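Local coordinates for penicillin-binding protein activator LpoA (Escherichia coli, PDB 6DR3) that regulates peptidoglycan synthesis, being essential for the function of penicillin-binding protein 1A, whose transpeptidase activity it stimulates in vitro, at residues 4-10 and 35-39; 126-130 and 166-172; 70-75 and 105-109. One frame throughout, in Å; residues are numbered along the deposited sequence.

In the fold
This chain is the amino-terminal domain of LpoA, an all-helical array of TPR-like motifs, and the three contacts follow one another along it in the order 1, 3, 2. Contact 1 sets the N-terminal 4-10 against helix 30-47. Contact 3, whose centre lies about 14 Å away, joins helices 66-82 and 103-117 and touches contact 1 through Leu38 and Leu75. Contact 2 joins helix 123-132, next in the chain after helix 103-117, to the start of helix 170-185; the centre of contact 2 is about 22 Å from that of contact 3 and about 33 Å from that of contact 1, across the chain's centre. The contacts thus sample successive layers of an elongated helical stack.

Contact 1. Residues 4-10 and 35-39; sequences DQSTAYM and NWQLL
Residues 4-7 form a type I beta turn leading into helix 7-11, with Ser6 at its N-cap position. Across from it lies one face of helix 30-47, in the register Ser6 to Trp36 (CA-CA 6.8 Å) and Met10 to Leu39 (6.6 Å). Trp36 (chi1 m, chi2 124°) swings its indole toward the turn. Gln5, m then t, extends its amide to the indole edge, where Trp36 NE1 donates to Gln5 OE1 at 2.9 Å. Ser6, chi1 p, sets CB 3.5 Å from the centroid of the Trp36 six-membered ring, almost on its normal: a CH-pi contact. At the ring's edge Tyr9 (m) brings CE2 to 3.6 Å from Trp36 CH2, the two aromatic planes inclined at 43°. In this way the N-terminal segment is laid against the start of the TPR-like helical array, with Trp36 also touching Gln24 and Met25 of helix 18-25. Asp4, chi1 p, uses both carboxylate oxygens: OD1 accepts from Thr7 OG1 at 2.8 Å, OD2 from Asn35 ND2 at 3.3 Å. Asn35 OD1 accepts a hydrogen bond from Gln68 NE2, of helix 66-82. Met10, t then p and p, curls its thioether so that CE sits 3.3 Å from Asn35 O and 4.1 Å from Leu39 CG. Leu39, m/t, places CD1 3.8 Å from Tyr9 CB and CD2 3.7 Å from Met10 N.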
# COMPACT_ATOMS: atom_id res chain seq x y z
N ASP A 4 10.73 -23.44 5.60
CA ASP A 4 9.87 -24.21 6.49
C ASP A 4 8.47 -24.28 5.88
O ASP A 4 8.25 -23.88 4.73
CB ASP A 4 9.85 -23.58 7.88
CG ASP A 4 8.95 -22.36 7.97
OD1 ASP A 4 8.97 -21.54 7.03
OD2 ASP A 4 8.22 -22.24 8.97
N GLN A 5 7.51 -24.79 6.66
CA GLN A 5 6.18 -25.07 6.13
C GLN A 5 5.52 -23.83 5.55
O GLN A 5 4.71 -23.94 4.62
CB GLN A 5 5.29 -25.65 7.23
CG GLN A 5 5.66 -27.04 7.69
CD GLN A 5 4.79 -27.52 8.83
OE1 GLN A 5 3.77 -26.91 9.14
NE2 GLN A 5 5.19 -28.62 9.46
N SER A 6 5.83 -22.64 6.08
CA SER A 6 5.03 -21.45 5.80
C SER A 6 5.83 -20.31 5.18
O SER A 6 5.37 -19.17 5.17
CB SER A 6 4.36 -20.96 7.09
OG SER A 6 5.34 -20.64 8.07
N THR A 7 7.01 -20.59 4.62
CA THR A 7 7.88 -19.53 4.11
C THR A 7 7.15 -18.63 3.12
O THR A 7 7.06 -17.41 3.31
CB THR A 7 9.13 -20.14 3.47
OG1 THR A 7 9.85 -20.88 4.46
CG2 THR A 7 10.03 -19.06 2.89
N ALA A 8 6.62 -19.22 2.03
CA ALA A 8 6.02 -18.42 0.97
C ALA A 8 4.90 -17.53 1.50
O ALA A 8 4.81 -16.35 1.14
CB ALA A 8 5.49 -19.33 -0.14
N TYR A 9 4.04 -18.07 2.35
CA TYR A 9 2.94 -17.28 2.90
C TYR A 9 3.48 -16.15 3.76
O TYR A 9 3.06 -14.99 3.64
CB TYR A 9 1.99 -18.17 3.70
CG TYR A 9 1.70 -19.50 3.04
CD1 TYR A 9 0.81 -19.59 1.97
CD2 TYR A 9 2.31 -20.66 3.48
CE1 TYR A 9 0.55 -20.80 1.36
CE2 TYR A 9 2.05 -21.88 2.89
CZ TYR A 9 1.17 -21.94 1.83
OH TYR A 9 0.91 -23.16 1.23
N MET A 10 4.43 -16.47 4.65
CA MET A 10 5.05 -15.44 5.48
C MET A 10 5.65 -14.33 4.63
O MET A 10 5.48 -13.15 4.93
CB MET A 10 6.11 -16.07 6.38
CG MET A 10 6.63 -15.15 7.47
SD MET A 10 5.38 -14.74 8.70
CE MET A 10 5.22 -16.32 9.54
N ASN A 35 4.68 -19.23 13.48
CA ASN A 35 4.60 -18.66 12.14
C ASN A 35 3.19 -18.80 11.57
O ASN A 35 2.64 -17.84 11.03
CB ASN A 35 5.62 -19.34 11.23
CG ASN A 35 7.05 -19.00 11.60
OD1 ASN A 35 7.32 -17.94 12.18
ND2 ASN A 35 7.98 -19.89 11.28
N TRP A 36 2.60 -19.99 11.69
CA TRP A 36 1.21 -20.16 11.26
C TRP A 36 0.29 -19.23 12.03
O TRP A 36 -0.66 -18.66 11.46
CB TRP A 36 0.77 -21.61 11.44
CG TRP A 36 1.36 -22.58 10.45
CD1 TRP A 36 2.07 -23.71 10.74
CD2 TRP A 36 1.29 -22.52 9.02
NE1 TRP A 36 2.44 -24.35 9.58
CE2 TRP A 36 1.98 -23.64 8.51
CE3 TRP A 36 0.71 -21.62 8.12
CZ2 TRP A 36 2.10 -23.89 7.15
CZ3 TRP A 36 0.83 -21.87 6.76
CH2 TRP A 36 1.52 -22.99 6.29
N GLN A 37 0.54 -19.06 13.33
CA GLN A 37 -0.29 -18.18 14.14
C GLN A 37 -0.20 -16.73 13.66
O GLN A 37 -1.22 -16.04 13.55
CB GLN A 37 0.12 -18.28 15.61
CG GLN A 37 -0.74 -17.48 16.56
CD GLN A 37 -0.41 -17.75 18.01
OE1 GLN A 37 0.40 -18.63 18.32
NE2 GLN A 37 -1.03 -17.00 18.91
N LEU A 38 1.01 -16.26 13.36
CA LEU A 38 1.17 -14.92 12.83
C LEU A 38 0.43 -14.76 11.51
O LEU A 38 -0.15 -13.70 11.23
CB LEU A 38 2.66 -14.60 12.64
CG LEU A 38 3.47 -14.38 13.91
CD1 LEU A 38 4.96 -14.43 13.60
CD2 LEU A 38 3.10 -13.06 14.57
N LEU A 39 0.43 -15.80 10.68
CA LEU A 39 -0.27 -15.73 9.40
C LEU A 39 -1.78 -15.73 9.60
O LEU A 39 -2.50 -15.01 8.90
CB LEU A 39 0.16 -16.90 8.51
CG LEU A 39 1.53 -16.71 7.85
CD1 LEU A 39 2.14 -18.05 7.46
CD2 LEU A 39 1.40 -15.81 6.64

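Contact 2. Residues 126-130 and 166-172; sequences LRALI and NADENIL
One turn of helix 123-132, residues 126-130, faces the loop and first turn that open helix 170-185. The second segment starts with a type I beta turn from Asn166 to Glu169, closed by Glu169 N to Asn166 O at 3.1 Å. Asn166 is extended (phi/psi -88/159); its backbone N donates to Glu169 OE1 at 2.7 Å, tying the carboxylate back across the turn. Ala167 and Asp168 carry the turn round on the side away from helix 123-132. Glu169, the N-cap residue of helix 170-185, points toward 126-130 (chi1 m, chi2 t, chi3 -71°) to meet Arg127, whose own chain is stretched m, t, t. The salt bridge is two-pronged: Arg127 NE to Glu169 OE2 at 2.6 Å and Arg127 NH2 to Glu169 OE1 at 3.1 Å, with OE2 near the guanidinium plane. OE1 therefore serves both the arginine and the Asn166 amide. From Asn170 on the backbone is helical. Ile171, m/t, sets CG2 3.6 Å from Ile130 CG2. Leu172, t/p, lies opposite Ile130 (CA-CA 7.3 Å) and swings its methyls inward: CD1 is 3.6 Å from Ile130 CD1 and 4.0 Å from Leu126 CB. Leu126 also packs on Ala151 and Leu152 of helix 138-153, the helix that follows 123-132 in the chain. An apolar patch with a salt bridge beside it thus joins helix 123-132 to the turn and N-terminal start of helix 170-185, past the intervening helix pair 138-153 and 157-161, consistent with the close stacking of a TPR-like array.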
# COMPACT_ATOMS: atom_id res chain seq x y z
N LEU A 126 0.33 10.92 -1.32
CA LEU A 126 1.02 10.71 -2.59
C LEU A 126 2.35 10.00 -2.38
O LEU A 126 2.67 9.04 -3.09
CB LEU A 126 1.22 12.05 -3.30
CG LEU A 126 -0.06 12.77 -3.73
CD1 LEU A 126 0.25 14.16 -4.25
CD2 LEU A 126 -0.83 11.97 -4.77
N ARG A 127 3.13 10.46 -1.41
CA ARG A 127 4.42 9.83 -1.14
C ARG A 127 4.26 8.37 -0.74
O ARG A 127 5.07 7.52 -1.12
CB ARG A 127 5.16 10.60 -0.04
CG ARG A 127 5.72 11.95 -0.48
CD ARG A 127 6.62 12.54 0.59
NE ARG A 127 7.37 13.71 0.13
CZ ARG A 127 7.21 14.95 0.57
NH1 ARG A 127 6.33 15.24 1.53
NH2 ARG A 127 7.95 15.93 0.06
N ALA A 128 3.21 8.06 0.03
CA ALA A 128 3.00 6.68 0.46
C ALA A 128 2.62 5.80 -0.72
O ALA A 128 3.14 4.68 -0.87
CB ALA A 128 1.92 6.63 1.54
N LEU A 129 1.72 6.28 -1.58
CA LEU A 129 1.37 5.53 -2.78
C LEU A 129 2.59 5.35 -3.68
O LEU A 129 2.80 4.26 -4.24
CB LEU A 129 0.26 6.25 -3.54
CG LEU A 129 -1.13 6.21 -2.89
CD1 LEU A 129 -2.02 7.28 -3.48
CD2 LEU A 129 -1.75 4.83 -3.08
N ILE A 130 3.40 6.39 -3.82
CA ILE A 130 4.57 6.32 -4.69
C ILE A 130 5.61 5.37 -4.12
O ILE A 130 6.26 4.62 -4.86
CB ILE A 130 5.14 7.74 -4.92
CG1 ILE A 130 4.17 8.56 -5.77
CG2 ILE A 130 6.51 7.68 -5.59
CD1 ILE A 130 4.47 10.04 -5.79
N ASN A 166 10.80 17.54 -2.89
CA ASN A 166 12.25 17.50 -2.81
C ASN A 166 12.85 17.23 -4.19
O ASN A 166 12.18 16.72 -5.10
CB ASN A 166 12.71 16.44 -1.82
CG ASN A 166 12.21 16.70 -0.41
OD1 ASN A 166 12.21 17.84 0.05
ND2 ASN A 166 11.78 15.65 0.27
N ALA A 167 14.12 17.59 -4.35
CA ALA A 167 14.77 17.51 -5.65
C ALA A 167 14.82 16.08 -6.18
O ALA A 167 14.78 15.86 -7.39
CB ALA A 167 16.18 18.10 -5.58
N ASP A 168 14.90 15.09 -5.28
CA ASP A 168 15.06 13.70 -5.68
C ASP A 168 13.73 12.97 -5.84
O ASP A 168 13.72 11.74 -5.98
CB ASP A 168 15.93 12.96 -4.66
CG ASP A 168 15.32 12.93 -3.27
OD1 ASP A 168 14.23 13.52 -3.08
OD2 ASP A 168 15.93 12.32 -2.37
N GLU A 169 12.61 13.69 -5.82
CA GLU A 169 11.29 13.07 -6.00
C GLU A 169 10.83 13.25 -7.44
O GLU A 169 9.89 13.98 -7.75
CB GLU A 169 10.29 13.68 -5.01
CG GLU A 169 10.53 13.30 -3.57
CD GLU A 169 9.51 13.91 -2.63
OE1 GLU A 169 9.55 15.14 -2.42
OE2 GLU A 169 8.66 13.16 -2.11
N ASN A 170 11.52 12.54 -8.34
CA ASN A 170 11.24 12.69 -9.77
C ASN A 170 9.92 12.03 -10.15
O ASN A 170 9.26 12.49 -11.09
CB ASN A 170 12.37 12.11 -10.61
CG ASN A 170 12.37 12.64 -12.03
OD1 ASN A 170 12.08 13.81 -12.28
ND2 ASN A 170 12.68 11.77 -12.99
N ILE A 171 9.52 10.97 -9.46
CA ILE A 171 8.24 10.33 -9.76
C ILE A 171 7.09 11.24 -9.33
O ILE A 171 6.14 11.46 -10.09
CB ILE A 171 8.15 8.95 -9.10
CG1 ILE A 171 9.10 7.97 -9.81
CG2 ILE A 171 6.71 8.42 -9.12
CD1 ILE A 171 9.15 6.58 -9.21
N LEU A 172 7.18 11.80 -8.12
CA LEU A 172 6.16 12.74 -7.67
C LEU A 172 6.12 13.96 -8.58
O LEU A 172 5.03 14.45 -8.93
CB LEU A 172 6.42 13.15 -6.22
CG LEU A 172 5.44 14.15 -5.61
CD1 LEU A 172 4.01 13.64 -5.67
CD2 LEU A 172 5.83 14.47 -4.18

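Contact 3. Residues 70-75 and 105-109; sequences REKTLL and QQARY
This is a near-parallel contact between helices 66-82 and 103-117, held by the carboxylate of the buried Glu71, with leucines packed against the arginine and glutamine that bind it. The short axes of 70-75 and 105-109 cross at 22°, 11.0 Å apart at closest approach, with Leu74 and Tyr109 in register (CA-CA 7.2 Å). Glu71, t then p, turns its carboxylate to the other helix. Its OE1 takes Gln105 NE2 at 2.9 Å, while Arg108, reaching over with chi3 p, gives NH2 to Glu71 OE2 at 2.8 Å and NH1 to Glu71 OE2 at 3.0 Å. Glu78 holds Arg108 NE in a second salt bridge. Leu74, t/p, lays CD2 over one guanidinium face, 3.7 Å from Arg108 CZ and 3.9 Å from Gln105 CB. Leu75 brings CD2 to 3.4 Å from Arg108 NH2 and also packs on Leu38 of helix 30-47. Such parallel packing, with helix 86-93 between the two in the chain, matches neighbouring first helices in a TPR-like array.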
# COMPACT_ATOMS: atom_id res chain seq x y z
N ARG A 70 9.21 -8.60 14.53
CA ARG A 70 8.98 -7.54 13.55
C ARG A 70 7.62 -7.72 12.88
O ARG A 70 6.89 -6.74 12.67
CB ARG A 70 10.10 -7.53 12.51
CG ARG A 70 11.35 -6.80 12.99
CD ARG A 70 12.37 -6.59 11.87
NE ARG A 70 13.24 -7.75 11.68
CZ ARG A 70 14.34 -7.98 12.39
NH1 ARG A 70 14.72 -7.15 13.36
NH2 ARG A 70 15.07 -9.06 12.14
N GLU A 71 7.26 -8.96 12.54
CA GLU A 71 5.93 -9.21 11.99
C GLU A 71 4.84 -8.88 13.01
O GLU A 71 3.78 -8.36 12.64
CB GLU A 71 5.82 -10.67 11.54
CG GLU A 71 4.44 -11.07 11.03
CD GLU A 71 4.02 -10.29 9.81
OE1 GLU A 71 4.90 -9.81 9.06
OE2 GLU A 71 2.80 -10.15 9.58
N LYS A 72 5.09 -9.16 14.29
CA LYS A 72 4.10 -8.84 15.31
C LYS A 72 3.83 -7.34 15.36
O LYS A 72 2.67 -6.91 15.43
CB LYS A 72 4.57 -9.34 16.68
CG LYS A 72 3.57 -9.05 17.81
CD LYS A 72 4.10 -9.44 19.18
CE LYS A 72 3.12 -9.03 20.26
NZ LYS A 72 3.62 -9.30 21.64
N THR A 73 4.89 -6.53 15.33
CA THR A 73 4.70 -5.08 15.39
C THR A 73 3.88 -4.59 14.21
O THR A 73 3.07 -3.67 14.35
CB THR A 73 6.05 -4.37 15.44
OG1 THR A 73 6.80 -4.66 14.25
CG2 THR A 73 6.85 -4.81 16.67
N LEU A 74 4.08 -5.19 13.03
CA LEU A 74 3.31 -4.78 11.86
C LEU A 74 1.85 -5.20 11.99
O LEU A 74 0.95 -4.43 11.65
CB LEU A 74 3.94 -5.36 10.60
CG LEU A 74 3.31 -4.96 9.26
CD1 LEU A 74 3.19 -3.45 9.12
CD2 LEU A 74 4.13 -5.54 8.12
N LEU A 75 1.60 -6.41 12.50
CA LEU A 75 0.23 -6.83 12.75
C LEU A 75 -0.45 -5.92 13.76
O LEU A 75 -1.67 -5.71 13.69
CB LEU A 75 0.21 -8.28 13.24
CG LEU A 75 0.68 -9.35 12.26
CD1 LEU A 75 0.86 -10.68 12.97
CD2 LEU A 75 -0.30 -9.50 11.10
N GLN A 105 6.44 -6.91 3.67
CA GLN A 105 6.18 -6.11 4.86
C GLN A 105 6.20 -4.62 4.54
O GLN A 105 5.36 -3.86 5.05
CB GLN A 105 7.21 -6.44 5.95
CG GLN A 105 6.99 -7.78 6.62
CD GLN A 105 7.99 -8.05 7.72
OE1 GLN A 105 9.16 -7.67 7.62
NE2 GLN A 105 7.54 -8.71 8.78
N GLN A 106 7.14 -4.18 3.70
CA GLN A 106 7.17 -2.78 3.29
C GLN A 106 5.89 -2.40 2.56
O GLN A 106 5.33 -1.32 2.79
CB GLN A 106 8.39 -2.51 2.41
CG GLN A 106 9.71 -2.61 3.14
CD GLN A 106 10.90 -2.40 2.23
OE1 GLN A 106 10.77 -1.84 1.14
NE2 GLN A 106 12.07 -2.84 2.68
N ALA A 107 5.40 -3.27 1.67
CA ALA A 107 4.15 -2.99 0.97
C ALA A 107 3.00 -2.83 1.96
O ALA A 107 2.15 -1.95 1.79
CB ALA A 107 3.85 -4.10 -0.03
N ARG A 108 2.97 -3.67 3.00
CA ARG A 108 1.94 -3.55 4.02
C ARG A 108 2.17 -2.34 4.92
O ARG A 108 1.21 -1.71 5.37
CB ARG A 108 1.88 -4.82 4.86
CG ARG A 108 1.31 -6.02 4.13
CD ARG A 108 1.68 -7.31 4.83
NE ARG A 108 1.25 -7.33 6.22
CZ ARG A 108 1.75 -8.14 7.15
NH1 ARG A 108 2.71 -8.99 6.85
NH2 ARG A 108 1.29 -8.08 8.40
N TYR A 109 3.44 -2.01 5.19
CA TYR A 109 3.74 -0.78 5.93
C TYR A 109 3.16 0.43 5.22
O TYR A 109 2.48 1.26 5.84
CB TYR A 109 5.26 -0.64 6.09
CG TYR A 109 5.70 0.74 6.51
CD1 TYR A 109 5.77 1.09 7.85
CD2 TYR A 109 6.04 1.70 5.56
CE1 TYR A 109 6.18 2.36 8.24
CE2 TYR A 109 6.44 2.97 5.94
CZ TYR A 109 6.50 3.29 7.28
OH TYR A 109 6.91 4.55 7.66